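Long-range contacts in exodeoxyribonuclease III (PDB 2VOA), which is an AP endonuclease of the exonuclease III family that acts on abasic sites in DNA, probably with magnesium or manganese ions: residues A[74-79]-A[93-98]; A[105-110]-A[121-126]; A[229-234]-A[252-257]. The protein carries 1 engineered substitution. All coordinates share one frame; numbering follows the deposited sequence.

How the contacts relate
The contacts lie in different parts of a DNase I-like fold, whose two mixed sheets pack face to face. Contact 1 pairs the edge strand 77-79 of one sheet with strand 91-96. Contact 3 does the same at an edge of the other sheet, with strands 230-235 and 251-255. Their centres are about 20 Å apart. Contact 2 packs the loop after strand 99-105 against helix 115-134. It alone holds a predicted active-site residue, Tyr-105, and meets the bound DNA. The nearest atoms of contacts 1 and 3 lie about 18 and 20 Å from the nucleic acid. The centres of contacts 2 and 3 are about 27 Å apart, on opposite sides of the chain's centre.

Contact 1. Residues A[74-79]-A[93-98]; sequences PEDVSF and RAKIAG
Arg-93 O takes the N-H of Ser-78 at 2.8 Å and is also approached by Val-77 CA, a CA-H...O contact of 3.2 Å. The return bond runs from Arg-93 N to Ser-78 O. This pair belongs to a beta hairpin of strands 77-79 and 91-96 at the edge of one sheet of the DNase I-like sandwich. A second hydrogen-bonded pair joins Glu-75 and Lys-95. Glu-75 N donates to Lys-95 O at 2.8 Å, nearly straight at 169°. Between the two pairs the register slips by one residue, a beta bulge. Asp-76, with phi and psi near +50°, turns the chain there.

Pro-74, Val-77, Ala-94 and Ile-96 form an apolar cluster. Pro-74 CB meets Ile-96 CG1 at 3.9 Å, the two side chains lying side by side. Val-77 CG2 touches Ala-94 CB from the other strand. Pro-74 also rests on strand 54-60 and Ile-96 on strand 63-70, so the cluster faces the other sheet. Arg-93 leads away to a salt bridge with Asp-100. Two acids lie near Lys-95. Glu-75 OE1 and Asp-76 OD2 are each 6.2 Å from Lys-95 NZ, not in contact; Glu-75 OE1 lies nearer Lys-95 CD, at 4.1 Å.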
loop_
_atom_site.group_PDB
_atom_site.type_symbol
_atom_site.label_atom_id
_atom_site.label_comp_id
_atom_site.label_asym_id
_atom_site.label_seq_id
_atom_site.Cartn_x
_atom_site.Cartn_y
_atom_site.Cartn_z
ATOM N N PRO A 74 29.637 4.366 11.958
ATOM C CA PRO A 74 29.792 3.248 12.890
ATOM C C PRO A 74 31.111 2.495 12.687
ATOM O O PRO A 74 31.594 2.346 11.545
ATOM C CB PRO A 74 28.614 2.336 12.539
ATOM C CG PRO A 74 27.588 3.255 11.978
ATOM C CD PRO A 74 28.401 4.219 11.159
ATOM N N GLU A 75 31.715 2.088 13.798
ATOM C CA GLU A 75 32.924 1.253 13.790
ATOM C C GLU A 75 32.680 -0.043 14.540
ATOM O O GLU A 75 31.703 -0.160 15.302
ATOM C CB GLU A 75 34.085 1.967 14.477
ATOM C CG GLU A 75 33.909 3.450 14.579
ATOM C CD GLU A 75 35.174 4.172 14.962
ATOM O OE1 GLU A 75 35.806 3.786 15.967
ATOM O OE2 GLU A 75 35.496 5.152 14.272
ATOM N N ASP A 76 33.566 -1.016 14.319
ATOM C CA ASP A 76 33.556 -2.260 15.099
ATOM C C ASP A 76 32.171 -2.909 15.097
ATOM O O ASP A 76 31.630 -3.276 16.152
ATOM C CB ASP A 76 34.025 -1.994 16.542
ATOM C CG ASP A 76 35.438 -1.406 16.610
ATOM O OD1 ASP A 76 36.296 -1.752 15.769
ATOM O OD2 ASP A 76 35.690 -0.591 17.521
ATOM N N VAL A 77 31.590 -3.030 13.906
ATOM C CA VAL A 77 30.215 -3.515 13.770
ATOM C C VAL A 77 30.203 -5.036 13.904
ATOM O O VAL A 77 31.031 -5.735 13.287
ATOM C CB VAL A 77 29.610 -3.107 12.404
ATOM C CG1 VAL A 77 28.185 -3.608 12.266
ATOM C CG2 VAL A 77 29.665 -1.593 12.205
ATOM N N SER A 78 29.291 -5.546 14.733
ATOM C CA SER A 78 29.108 -7.005 14.855
ATOM C C SER A 78 27.626 -7.368 14.837
ATOM O O SER A 78 26.776 -6.527 15.125
ATOM C CB SER A 78 29.813 -7.567 16.100
ATOM O OG SER A 78 29.239 -7.064 17.293
ATOM N N PHE A 79 27.340 -8.628 14.490
ATOM C CA PHE A 79 25.963 -9.119 14.349
ATOM C C PHE A 79 25.755 -10.372 15.187
ATOM O O PHE A 79 26.608 -11.285 15.212
ATOM C CB PHE A 79 25.646 -9.496 12.881
ATOM C CG PHE A 79 26.049 -8.450 11.866
ATOM C CD1 PHE A 79 26.990 -8.756 10.870
ATOM C CD2 PHE A 79 25.528 -7.160 11.914
ATOM C CE1 PHE A 79 27.378 -7.778 9.939
ATOM C CE2 PHE A 79 25.914 -6.188 10.977
ATOM C CZ PHE A 79 26.820 -6.495 10.007
ATOM N N ARG A 93 25.475 -4.530 16.725
ATOM C CA ARG A 93 26.250 -3.757 17.682
ATOM C C ARG A 93 27.336 -2.960 16.979
ATOM O O ARG A 93 27.923 -3.443 16.039
ATOM C CB ARG A 93 26.887 -4.698 18.681
ATOM C CG ARG A 93 27.781 -4.016 19.713
ATOM C CD ARG A 93 28.054 -4.980 20.809
ATOM N NE ARG A 93 28.559 -4.352 22.026
ATOM C CZ ARG A 93 28.921 -5.055 23.092
ATOM N NH1 ARG A 93 28.799 -6.381 23.069
ATOM N NH2 ARG A 93 29.383 -4.450 24.176
ATOM N N ALA A 94 27.586 -1.747 17.448
ATOM C CA ALA A 94 28.591 -0.882 16.838
ATOM C C ALA A 94 29.064 0.140 17.843
ATOM O O ALA A 94 28.330 0.488 18.761
ATOM C CB ALA A 94 28.020 -0.181 15.600
ATOM N N LYS A 95 30.291 0.628 17.662
ATOM C CA LYS A 95 30.733 1.811 18.369
ATOM C C LYS A 95 30.406 3.010 17.463
ATOM O O LYS A 95 30.893 3.097 16.317
ATOM C CB LYS A 95 32.244 1.735 18.618
ATOM C CG LYS A 95 32.786 2.807 19.576
ATOM C CD LYS A 95 34.301 2.744 19.581
ATOM C CE LYS A 95 34.930 3.698 20.582
ATOM N NZ LYS A 95 34.347 3.511 21.936
ATOM N N ILE A 96 29.565 3.911 17.966
ATOM C CA ILE A 96 29.098 5.063 17.181
ATOM C C ILE A 96 29.292 6.329 17.997
ATOM O O ILE A 96 28.725 6.438 19.097
ATOM C CB ILE A 96 27.602 4.918 16.806
ATOM C CG1 ILE A 96 27.406 3.623 16.012
ATOM C CG2 ILE A 96 27.121 6.109 16.000
ATOM C CD1 ILE A 96 25.963 3.227 15.771
ATOM N N ALA A 97 30.093 7.252 17.454
ATOM C CA ALA A 97 30.373 8.534 18.138
ATOM C C ALA A 97 30.803 8.285 19.600
ATOM O O ALA A 97 30.366 8.974 20.520
ATOM C CB ALA A 97 29.129 9.432 18.084
ATOM N N GLY A 98 31.636 7.272 19.802
ATOM C CA GLY A 98 32.169 6.973 21.125
ATOM C C GLY A 98 31.245 6.167 22.036
ATOM O O GLY A 98 31.646 5.844 23.143
#

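Contact 2. Residues A[105-110]-A[121-126]; sequences YVPQGF and LQWLER. With nucleotides of chain D.
Pro-107 lies over one face of the Trp-123 indole. Its CD is 3.7 Å from the centroid of the five-membered ring and 22° off the ring normal, a CH-pi contact. Pro-107 CG lies over the same ring, near Trp-123 CG and CD1, and the two side chains cross at about a right angle. Val-106 meets the six-membered part of the indole. Its CG2 stands 3.8 Å from Trp-123 CZ3. Its other branch, CG1, anti to the backbone N (chi1 173°), touches Leu-124 CD2 at 4.0 Å. One valine thus bridges two neighbouring residues of the helix.

No hydrogen bond crosses the contact. The indole NE1 of Trp-123 is hydrogen-bonded to Asp-87 OD2, which anchors the ring's polar end. Val-106 O accepts from Asn-148, a predicted metal ligand and transition-state stabiliser. The apolar packing holds the loop after strand 99-105 on helix 115-134, one of the helices flanking the sheets of this DNase I-like fold. Leu-124 also touches helix 170-180.

Within the loop, Phe-110 N donates to Gln-108 OE1 at 2.8 Å, from above the carbonyl plane. Gln-108 NE2 is bonded to the cysteinesulfonic acid at position 167.

The DNA lies beyond the loop and is met by van der Waals contact. Gln-108 CG approaches O3' of DC10 of chain D at 3.6 Å. Tyr-105, predicted to be an active-site residue, brings its OH to 3.8 Å from C5' of the same nucleotide.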
loop_
_atom_site.group_PDB
_atom_site.type_symbol
_atom_site.label_atom_id
_atom_site.label_comp_id
_atom_site.label_asym_id
_atom_site.label_seq_id
_atom_site.Cartn_x
_atom_site.Cartn_y
_atom_site.Cartn_z
ATOM N N TYR A 105 16.367 -7.156 18.922
ATOM C CA TYR A 105 14.979 -7.465 18.701
ATOM C C TYR A 105 14.755 -8.838 19.336
ATOM O O TYR A 105 15.059 -9.880 18.735
ATOM C CB TYR A 105 14.623 -7.449 17.194
ATOM C CG TYR A 105 13.224 -7.914 16.931
ATOM C CD1 TYR A 105 12.146 -7.366 17.648
ATOM C CD2 TYR A 105 12.960 -8.928 15.994
ATOM C CE1 TYR A 105 10.846 -7.807 17.446
ATOM C CE2 TYR A 105 11.664 -9.382 15.770
ATOM C CZ TYR A 105 10.612 -8.829 16.510
ATOM O OH TYR A 105 9.329 -9.276 16.308
ATOM N N VAL A 106 14.313 -8.823 20.593
ATOM C CA VAL A 106 14.177 -10.045 21.393
ATOM C C VAL A 106 13.045 -10.915 20.857
ATOM O O VAL A 106 12.012 -10.402 20.472
ATOM C CB VAL A 106 13.949 -9.640 22.866
ATOM C CG1 VAL A 106 13.613 -10.853 23.742
ATOM C CG2 VAL A 106 15.192 -8.865 23.397
ATOM N N PRO A 107 13.222 -12.269 20.828
ATOM C CA PRO A 107 12.065 -13.101 20.392
ATOM C C PRO A 107 10.776 -12.789 21.173
ATOM O O PRO A 107 10.777 -12.694 22.405
ATOM C CB PRO A 107 12.537 -14.544 20.667
ATOM C CG PRO A 107 14.068 -14.435 20.487
ATOM C CD PRO A 107 14.401 -13.083 21.149
ATOM N N GLN A 108 9.682 -12.615 20.444
ATOM C CA GLN A 108 8.412 -12.264 21.088
ATOM C C GLN A 108 7.847 -13.409 21.961
ATOM O O GLN A 108 7.362 -13.158 23.055
ATOM C CB GLN A 108 7.397 -11.809 20.041
ATOM C CG GLN A 108 6.146 -11.199 20.657
ATOM C CD GLN A 108 4.959 -12.159 20.720
ATOM O OE1 GLN A 108 4.972 -13.267 20.162
ATOM N NE2 GLN A 108 3.911 -11.715 21.386
ATOM N N GLY A 109 7.941 -14.649 21.486
ATOM C CA GLY A 109 7.583 -15.821 22.305
ATOM C C GLY A 109 6.287 -16.542 21.959
ATOM O O GLY A 109 6.107 -17.694 22.368
ATOM N N PHE A 110 5.386 -15.871 21.242
ATOM C CA PHE A 110 4.120 -16.474 20.742
ATOM C C PHE A 110 3.087 -16.769 21.853
ATOM O O PHE A 110 2.132 -16.003 22.061
ATOM C CB PHE A 110 4.397 -17.748 19.909
ATOM C CG PHE A 110 3.156 -18.390 19.342
ATOM C CD1 PHE A 110 2.173 -17.616 18.726
ATOM C CD2 PHE A 110 2.971 -19.773 19.422
ATOM C CE1 PHE A 110 1.019 -18.206 18.196
ATOM C CE2 PHE A 110 1.815 -20.385 18.890
ATOM C CZ PHE A 110 0.837 -19.598 18.279
ATOM N N LEU A 121 13.108 -17.264 26.496
ATOM C CA LEU A 121 13.751 -17.300 27.828
ATOM C C LEU A 121 15.229 -17.619 27.676
ATOM O O LEU A 121 16.075 -16.975 28.280
ATOM C CB LEU A 121 13.052 -18.282 28.777
ATOM C CG LEU A 121 11.566 -17.981 29.089
ATOM C CD1 LEU A 121 10.953 -19.087 30.001
ATOM C CD2 LEU A 121 11.415 -16.571 29.692
ATOM N N GLN A 122 15.532 -18.610 26.848
ATOM C CA GLN A 122 16.921 -18.960 26.592
ATOM C C GLN A 122 17.702 -17.784 25.984
ATOM O O GLN A 122 18.877 -17.592 26.301
ATOM C CB GLN A 122 16.973 -20.212 25.709
ATOM C CG GLN A 122 16.488 -21.449 26.448
ATOM C CD GLN A 122 16.112 -22.598 25.521
ATOM O OE1 GLN A 122 15.416 -23.533 25.929
ATOM N NE2 GLN A 122 16.561 -22.534 24.277
ATOM N N TRP A 123 17.049 -16.999 25.111
ATOM C CA TRP A 123 17.674 -15.848 24.430
ATOM C C TRP A 123 18.033 -14.775 25.450
ATOM O O TRP A 123 19.147 -14.247 25.443
ATOM C CB TRP A 123 16.714 -15.247 23.407
ATOM C CG TRP A 123 17.388 -14.644 22.183
ATOM C CD1 TRP A 123 17.736 -15.313 21.042
ATOM C CD2 TRP A 123 17.799 -13.276 21.988
ATOM N NE1 TRP A 123 18.320 -14.451 20.140
ATOM C CE2 TRP A 123 18.371 -13.194 20.687
ATOM C CE3 TRP A 123 17.730 -12.110 22.776
ATOM C CZ2 TRP A 123 18.878 -11.983 20.152
ATOM C CZ3 TRP A 123 18.222 -10.907 22.242
ATOM C CH2 TRP A 123 18.790 -10.855 20.944
ATOM N N LEU A 124 17.097 -14.505 26.368
ATOM C CA LEU A 124 17.354 -13.543 27.449
ATOM C C LEU A 124 18.480 -14.013 28.386
ATOM O O LEU A 124 19.284 -13.194 28.840
ATOM C CB LEU A 124 16.070 -13.236 28.236
ATOM C CG LEU A 124 15.045 -12.373 27.471
ATOM C CD1 LEU A 124 13.735 -12.403 28.258
ATOM C CD2 LEU A 124 15.558 -10.918 27.226
ATOM N N GLU A 125 18.589 -15.318 28.620
ATOM C CA GLU A 125 19.693 -15.839 29.427
ATOM C C GLU A 125 21.028 -15.685 28.664
ATOM O O GLU A 125 22.056 -15.283 29.223
ATOM C CB GLU A 125 19.448 -17.308 29.794
ATOM C CG GLU A 125 20.633 -18.019 30.467
ATOM C CD GLU A 125 20.899 -17.569 31.905
ATOM O OE1 GLU A 125 21.851 -18.119 32.530
ATOM O OE2 GLU A 125 20.153 -16.700 32.434
ATOM N N ARG A 126 21.011 -16.017 27.380
ATOM C CA ARG A 126 22.210 -15.844 26.552
ATOM C C ARG A 126 22.614 -14.375 26.499
ATOM O O ARG A 126 23.801 -14.061 26.618
ATOM C CB ARG A 126 21.987 -16.415 25.152
ATOM C CG ARG A 126 21.875 -17.940 25.133
ATOM C CD ARG A 126 22.162 -18.460 23.736
ATOM N NE ARG A 126 21.099 -18.160 22.780
ATOM C CZ ARG A 126 21.307 -17.967 21.475
ATOM N NH1 ARG A 126 22.538 -18.014 20.988
ATOM N NH2 ARG A 126 20.297 -17.720 20.662
ATOM P P DC D 10 6.878 -14.095 15.304
ATOM O OP1 DC D 10 8.329 -13.787 15.449
ATOM O OP2 DC D 10 6.257 -15.230 16.047
ATOM O "O5'" DC D 10 6.085 -12.784 15.697
ATOM C "C5'" DC D 10 6.501 -11.526 15.200
ATOM C "C4'" DC D 10 5.471 -10.519 15.650
ATOM O "O4'" DC D 10 4.223 -10.759 14.960
ATOM C "C3'" DC D 10 5.115 -10.601 17.128
ATOM O "O3'" DC D 10 5.296 -9.331 17.697
ATOM C "C2'" DC D 10 3.644 -11.020 17.193
ATOM C "C1'" DC D 10 3.153 -10.497 15.846
ATOM N N1 DC D 10 1.919 -11.116 15.270
ATOM C C2 DC D 10 0.985 -10.252 14.669
ATOM O O2 DC D 10 1.195 -9.028 14.653
ATOM N N3 DC D 10 -0.137 -10.781 14.117
ATOM C C4 DC D 10 -0.341 -12.096 14.144
ATOM N N4 DC D 10 -1.474 -12.538 13.587
ATOM C C5 DC D 10 0.596 -13.003 14.754
ATOM C C6 DC D 10 1.709 -12.474 15.294
#

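Contact 3. Residues A[229-234]-A[252-257]; sequences RCVDCY and VAVFDV
Strands 230-234 and 252-255 run antiparallel, at 170° and 4.6 Å between their axes, and carry a classic beta bulge. Val-231 and Asp-232 both face Val-254. Val-254 O takes a good bond from Val-231 N at 2.8 Å and a weak one from Asp-232 N at 3.4 Å. The bulge lies in the edge strand of one of the two sheets of the DNase I-like fold. Beyond it, Tyr-234 and Val-252 exchange two backbone bonds. On the inner flank, strand 251-255 is bonded to strand 2-8 of the same sheet.

One face of the pair carries Cys-230, Cys-233, Ala-253 and Phe-255. Cys-230 CB packs on Phe-255 CE2 at 3.7 Å, and its sulfur approaches the same ring obliquely. Cys-233 SG lies near Ala-253 CB. Helix 187-191 covers both cysteines, and helix 224-227 reaches Phe-255.

The opposite face holds Asp-232, Val-254, Tyr-234 and Val-252. Tyr-234 CG sits between its backbone N and carbonyl carbon (chi1 51°). Tyr-234 and Val-252 lie side by side, pointing the same way. Val-252 CB stands over one ring face, 4.0 Å from the centroid and offset toward the rim. Val-252 CG1 touches Tyr-234 OH. At the bulge, Val-231 CG2 meets Val-254 CG1 at 4.0 Å.

Past the last bridge the chain ends in an inverse gamma turn centred on Asp-256. Asp-256 N donates to Arg-229 O at 2.7 Å. The chain of Arg-229, extended from CG to NE, crosses Val-257 at about a right angle, and its NH1 donates to Asp-256 O at 3.0 Å, with that oxygen in the guanidinium plane.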
loop_
_atom_site.group_PDB
_atom_site.type_symbol
_atom_site.label_atom_id
_atom_site.label_comp_id
_atom_site.label_asym_id
_atom_site.label_seq_id
_atom_site.Cartn_x
_atom_site.Cartn_y
_atom_site.Cartn_z
ATOM N N ARG A 229 23.705 11.323 33.011
ATOM C CA ARG A 229 23.620 12.477 32.098
ATOM C C ARG A 229 22.299 12.524 31.307
ATOM O O ARG A 229 22.086 13.436 30.502
ATOM C CB ARG A 229 24.836 12.470 31.150
ATOM C CG ARG A 229 26.136 12.842 31.867
ATOM C CD ARG A 229 27.333 12.764 30.929
ATOM N NE ARG A 229 28.582 13.071 31.640
ATOM C CZ ARG A 229 29.219 14.237 31.616
ATOM N NH1 ARG A 229 28.762 15.264 30.900
ATOM N NH2 ARG A 229 30.337 14.374 32.317
ATOM N N CYS A 230 21.383 11.583 31.569
ATOM C CA CYS A 230 20.111 11.576 30.833
ATOM C C CYS A 230 19.227 12.701 31.345
ATOM O O CYS A 230 18.917 12.728 32.548
ATOM C CB CYS A 230 19.360 10.244 30.954
ATOM S SG CYS A 230 17.863 10.253 29.954
ATOM N N VAL A 231 18.840 13.614 30.452
ATOM C CA VAL A 231 18.028 14.774 30.835
ATOM C C VAL A 231 16.584 14.727 30.307
ATOM O O VAL A 231 15.727 15.489 30.769
ATOM C CB VAL A 231 18.708 16.106 30.443
ATOM C CG1 VAL A 231 19.970 16.338 31.280
ATOM C CG2 VAL A 231 18.989 16.135 28.941
ATOM N N ASP A 232 16.321 13.834 29.363
ATOM C CA ASP A 232 14.959 13.656 28.841
ATOM C C ASP A 232 14.806 12.278 28.193
ATOM O O ASP A 232 15.787 11.664 27.778
ATOM C CB ASP A 232 14.622 14.750 27.835
ATOM C CG ASP A 232 13.106 14.963 27.687
ATOM O OD1 ASP A 232 12.307 14.351 28.455
ATOM O OD2 ASP A 232 12.723 15.772 26.823
ATOM N N CYS A 233 13.567 11.781 28.164
ATOM C CA CYS A 233 13.241 10.541 27.497
ATOM C C CYS A 233 11.735 10.571 27.312
ATOM O O CYS A 233 10.999 10.966 28.225
ATOM C CB CYS A 233 13.660 9.335 28.327
ATOM S SG CYS A 233 13.396 7.732 27.508
ATOM N N TYR A 234 11.289 10.212 26.121
ATOM C CA TYR A 234 9.866 10.267 25.802
ATOM C C TYR A 234 9.558 9.390 24.597
ATOM O O TYR A 234 10.451 9.064 23.807
ATOM C CB TYR A 234 9.444 11.712 25.500
ATOM C CG TYR A 234 10.328 12.409 24.476
ATOM C CD1 TYR A 234 10.042 12.337 23.109
ATOM C CD2 TYR A 234 11.468 13.132 24.882
ATOM C CE1 TYR A 234 10.862 12.985 22.162
ATOM C CE2 TYR A 234 12.297 13.770 23.951
ATOM C CZ TYR A 234 11.986 13.705 22.598
ATOM O OH TYR A 234 12.823 14.352 21.708
ATOM N N VAL A 252 12.747 8.035 22.529
ATOM C CA VAL A 252 13.863 8.990 22.363
ATOM C C VAL A 252 14.475 9.290 23.729
ATOM O O VAL A 252 13.738 9.495 24.701
ATOM C CB VAL A 252 13.385 10.327 21.716
ATOM C CG1 VAL A 252 14.571 11.269 21.425
ATOM C CG2 VAL A 252 12.582 10.057 20.430
ATOM N N ALA A 253 15.806 9.289 23.818
ATOM C CA ALA A 253 16.487 9.737 25.042
ATOM C C ALA A 253 17.519 10.791 24.678
ATOM O O ALA A 253 18.158 10.704 23.612
ATOM C CB ALA A 253 17.190 8.553 25.727
ATOM N N VAL A 254 17.667 11.774 25.559
ATOM C CA VAL A 254 18.609 12.882 25.400
ATOM C C VAL A 254 19.558 12.902 26.606
ATOM O O VAL A 254 19.119 12.811 27.768
ATOM C CB VAL A 254 17.893 14.237 25.222
ATOM C CG1 VAL A 254 18.908 15.368 25.006
ATOM C CG2 VAL A 254 16.876 14.179 24.055
ATOM N N PHE A 255 20.858 12.988 26.297
ATOM C CA PHE A 255 21.943 12.977 27.290
ATOM C C PHE A 255 22.766 14.265 27.226
ATOM O O PHE A 255 23.033 14.806 26.133
ATOM C CB PHE A 255 22.847 11.757 27.047
ATOM C CG PHE A 255 22.097 10.459 27.057
ATOM C CD1 PHE A 255 21.492 9.951 25.891
ATOM C CD2 PHE A 255 21.967 9.748 28.260
ATOM C CE1 PHE A 255 20.786 8.725 25.923
ATOM C CE2 PHE A 255 21.253 8.504 28.305
ATOM C CZ PHE A 255 20.641 8.024 27.128
ATOM N N ASP A 256 23.192 14.720 28.405
ATOM C CA ASP A 256 23.977 15.927 28.584
ATOM C C ASP A 256 25.451 15.570 28.338
ATOM O O ASP A 256 26.247 15.437 29.269
ATOM C CB ASP A 256 23.751 16.408 30.019
ATOM C CG ASP A 256 23.698 17.909 30.148
ATOM O OD1 ASP A 256 23.480 18.363 31.302
ATOM O OD2 ASP A 256 23.905 18.635 29.137
ATOM N N VAL A 257 25.778 15.395 27.059
ATOM C CA VAL A 257 27.099 14.966 26.598
ATOM C C VAL A 257 27.463 15.860 25.405
ATOM O O VAL A 257 28.586 16.404 25.261
ATOM C CB VAL A 257 27.037 13.498 26.112
ATOM C CG1 VAL A 257 28.354 13.058 25.468
ATOM C CG2 VAL A 257 26.653 12.555 27.239
ATOM O OXT VAL A 257 26.583 16.034 24.536
#